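Local coordinates for protein succinate-semialdehyde dehydrogenase (Synechococcus sp., PDB 4ITA) that probably oxidises succinic semialdehyde to succinate with an NADP-type dinucleotide as hydride acceptor, as a member of the aldehyde dehydrogenase family, at residues A[345-350]-A[365-370]. Numbering follows the deposited sequence.
Sequences PTILTE and PVAMVF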
loop_
_atom_site.group_PDB
_atom_site.type_symbol
_atom_site.label_atom_id
_atom_site.label_comp_id
_atom_site.label_asym_id
_atom_site.label_seq_id
_atom_site.Cartn_x
_atom_site.Cartn_y
_atom_site.Cartn_z
ATOM N N PRO A 345 -31.653 20.091 -6.769
ATOM C CA PRO A 345 -30.496 20.533 -7.554
ATOM C C PRO A 345 -30.226 22.011 -7.302
ATOM O O PRO A 345 -31.147 22.829 -7.337
ATOM C CB PRO A 345 -30.958 20.302 -8.993
ATOM C CG PRO A 345 -31.880 19.117 -8.881
ATOM C CD PRO A 345 -32.620 19.332 -7.585
ATOM N N THR A 346 -28.967 22.337 -7.038
ATOM C CA THR A 346 -28.593 23.663 -6.580
ATOM C C THR A 346 -27.332 24.113 -7.299
ATOM O O THR A 346 -26.440 23.309 -7.563
ATOM C CB THR A 346 -28.345 23.654 -5.056
ATOM O OG1 THR A 346 -29.558 23.318 -4.374
ATOM C CG2 THR A 346 -27.846 25.006 -4.546
ATOM N N ILE A 347 -27.264 25.404 -7.623
ATOM C CA ILE A 347 -26.066 25.977 -8.218
ATOM C C ILE A 347 -25.655 27.202 -7.423
ATOM O O ILE A 347 -26.475 28.101 -7.202
ATOM C CB ILE A 347 -26.286 26.366 -9.696
ATOM C CG1 ILE A 347 -26.663 25.133 -10.532
ATOM C CG2 ILE A 347 -25.046 27.068 -10.257
ATOM C CD1 ILE A 347 -27.142 25.464 -11.940
ATOM N N LEU A 348 -24.400 27.211 -6.974
ATOM C CA LEU A 348 -23.815 28.337 -6.247
ATOM C C LEU A 348 -22.753 29.011 -7.101
ATOM O O LEU A 348 -21.919 28.346 -7.732
ATOM C CB LEU A 348 -23.178 27.869 -4.934
ATOM C CG LEU A 348 -24.056 27.104 -3.938
ATOM C CD1 LEU A 348 -23.234 26.647 -2.741
ATOM C CD2 LEU A 348 -25.251 27.936 -3.497
ATOM N N THR A 349 -22.789 30.340 -7.113
ATOM C CA THR A 349 -21.833 31.140 -7.863
ATOM C C THR A 349 -21.254 32.220 -6.957
ATOM O O THR A 349 -21.747 32.444 -5.845
ATOM C CB THR A 349 -22.511 31.830 -9.057
ATOM O OG1 THR A 349 -23.472 32.778 -8.573
ATOM C CG2 THR A 349 -23.215 30.810 -9.954
ATOM N N GLU A 350 -20.205 32.877 -7.439
ATOM C CA GLU A 350 -19.610 34.023 -6.743
ATOM C C GLU A 350 -19.257 33.692 -5.299
ATOM O O GLU A 350 -19.484 34.487 -4.387
ATOM C CB GLU A 350 -20.552 35.233 -6.781
ATOM C CG GLU A 350 -20.970 35.663 -8.171
ATOM C CD GLU A 350 -21.980 36.798 -8.144
ATOM O OE1 GLU A 350 -22.006 37.546 -7.143
ATOM O OE2 GLU A 350 -22.748 36.931 -9.119
ATOM N N PRO A 365 -26.722 17.181 -4.731
ATOM C CA PRO A 365 -26.669 17.715 -6.101
ATOM C C PRO A 365 -26.473 19.229 -6.144
ATOM O O PRO A 365 -27.338 19.961 -6.640
ATOM C CB PRO A 365 -28.035 17.331 -6.672
ATOM C CG PRO A 365 -28.945 17.348 -5.474
ATOM C CD PRO A 365 -28.101 16.841 -4.323
ATOM N N VAL A 366 -25.332 19.679 -5.632
ATOM C CA VAL A 366 -25.046 21.097 -5.458
ATOM C C VAL A 366 -23.755 21.428 -6.189
ATOM O O VAL A 366 -22.675 20.973 -5.796
ATOM C CB VAL A 366 -24.909 21.460 -3.956
ATOM C CG1 VAL A 366 -24.600 22.952 -3.770
ATOM C CG2 VAL A 366 -26.167 21.068 -3.197
ATOM N N ALA A 367 -23.860 22.210 -7.259
ATOM C CA ALA A 367 -22.696 22.566 -8.066
ATOM C C ALA A 367 -22.118 23.896 -7.628
ATOM O O ALA A 367 -22.863 24.859 -7.467
ATOM C CB ALA A 367 -23.086 22.643 -9.522
ATOM N N MET A 368 -20.801 23.951 -7.430
ATOM C CA MET A 368 -20.093 25.225 -7.280
ATOM C C MET A 368 -19.561 25.632 -8.651
ATOM O O MET A 368 -19.007 24.799 -9.369
ATOM C CB MET A 368 -18.933 25.109 -6.274
ATOM C CG MET A 368 -19.341 24.842 -4.824
ATOM S SD MET A 368 -17.972 24.867 -3.591
ATOM C CE MET A 368 -17.470 23.129 -3.603
ATOM N N VAL A 369 -19.731 26.898 -9.031
ATOM C CA VAL A 369 -19.304 27.352 -10.354
ATOM C C VAL A 369 -18.283 28.475 -10.230
ATOM O O VAL A 369 -18.427 29.367 -9.391
ATOM C CB VAL A 369 -20.509 27.818 -11.204
ATOM C CG1 VAL A 369 -20.060 28.237 -12.603
ATOM C CG2 VAL A 369 -21.544 26.707 -11.295
ATOM N N PHE A 370 -17.250 28.404 -11.064
ATOM C CA PHE A 370 -16.161 29.371 -11.082
ATOM C C PHE A 370 -15.864 29.785 -12.510
ATOM O O PHE A 370 -16.093 29.019 -13.443
ATOM C CB PHE A 370 -14.898 28.730 -10.507
ATOM C CG PHE A 370 -15.099 28.113 -9.162
ATOM C CD1 PHE A 370 -14.873 28.849 -8.011
ATOM C CD2 PHE A 370 -15.539 26.799 -9.044
ATOM C CE1 PHE A 370 -15.070 28.283 -6.766
ATOM C CE2 PHE A 370 -15.747 26.229 -7.803
ATOM C CZ PHE A 370 -15.514 26.969 -6.660
HETATM O O HOH W 1 -18.996 32.101 -9.956
#
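Thr346 and Val366 sit side by side in a parallel pair of beta strands, 346-349 and 366-372, in the alpha/beta catalytic domain of the aldehyde dehydrogenase fold. In its mixed sheet, strand 346-349 lies between 366-372 and the antiparallel edge strand 328-331, with 267-273 next beyond 366-372. Parallel pairing follows from the 22° between the strand directions and from alternating amide bonds: Thr346 N to Pro365 O (2.9 Å), Ala367 N to Thr346 O, Leu348 N to Ala367 O and Val369 N to Leu348 O. On the face bearing Thr346, Leu348 and Val366, Val366 CG1, anti to the backbone N (chi1 180°), is a bump facing the notch between Thr346 CG2 (3.9 Å) and Leu348 CD1 (4.1 Å). The opposite face bears Ile347 and Ala367. The small Ala367 puts just a methyl beside Ile347, whose CG1 stays 4.5 Å from Ala367 CB, whereas Ile347 CG2 meets Val369 CG2 at 3.7 Å as the two branches meet at a slant. Phe288 of helix 274-289 covers Ile347 and Ala367. Beyond Val369 N the next pair, Glu350 N and Val369 O, lies 4.4 Å apart, and a water bridges it, accepting from Glu350 N at 2.9 Å and donating to Val369 O at 2.8 Å.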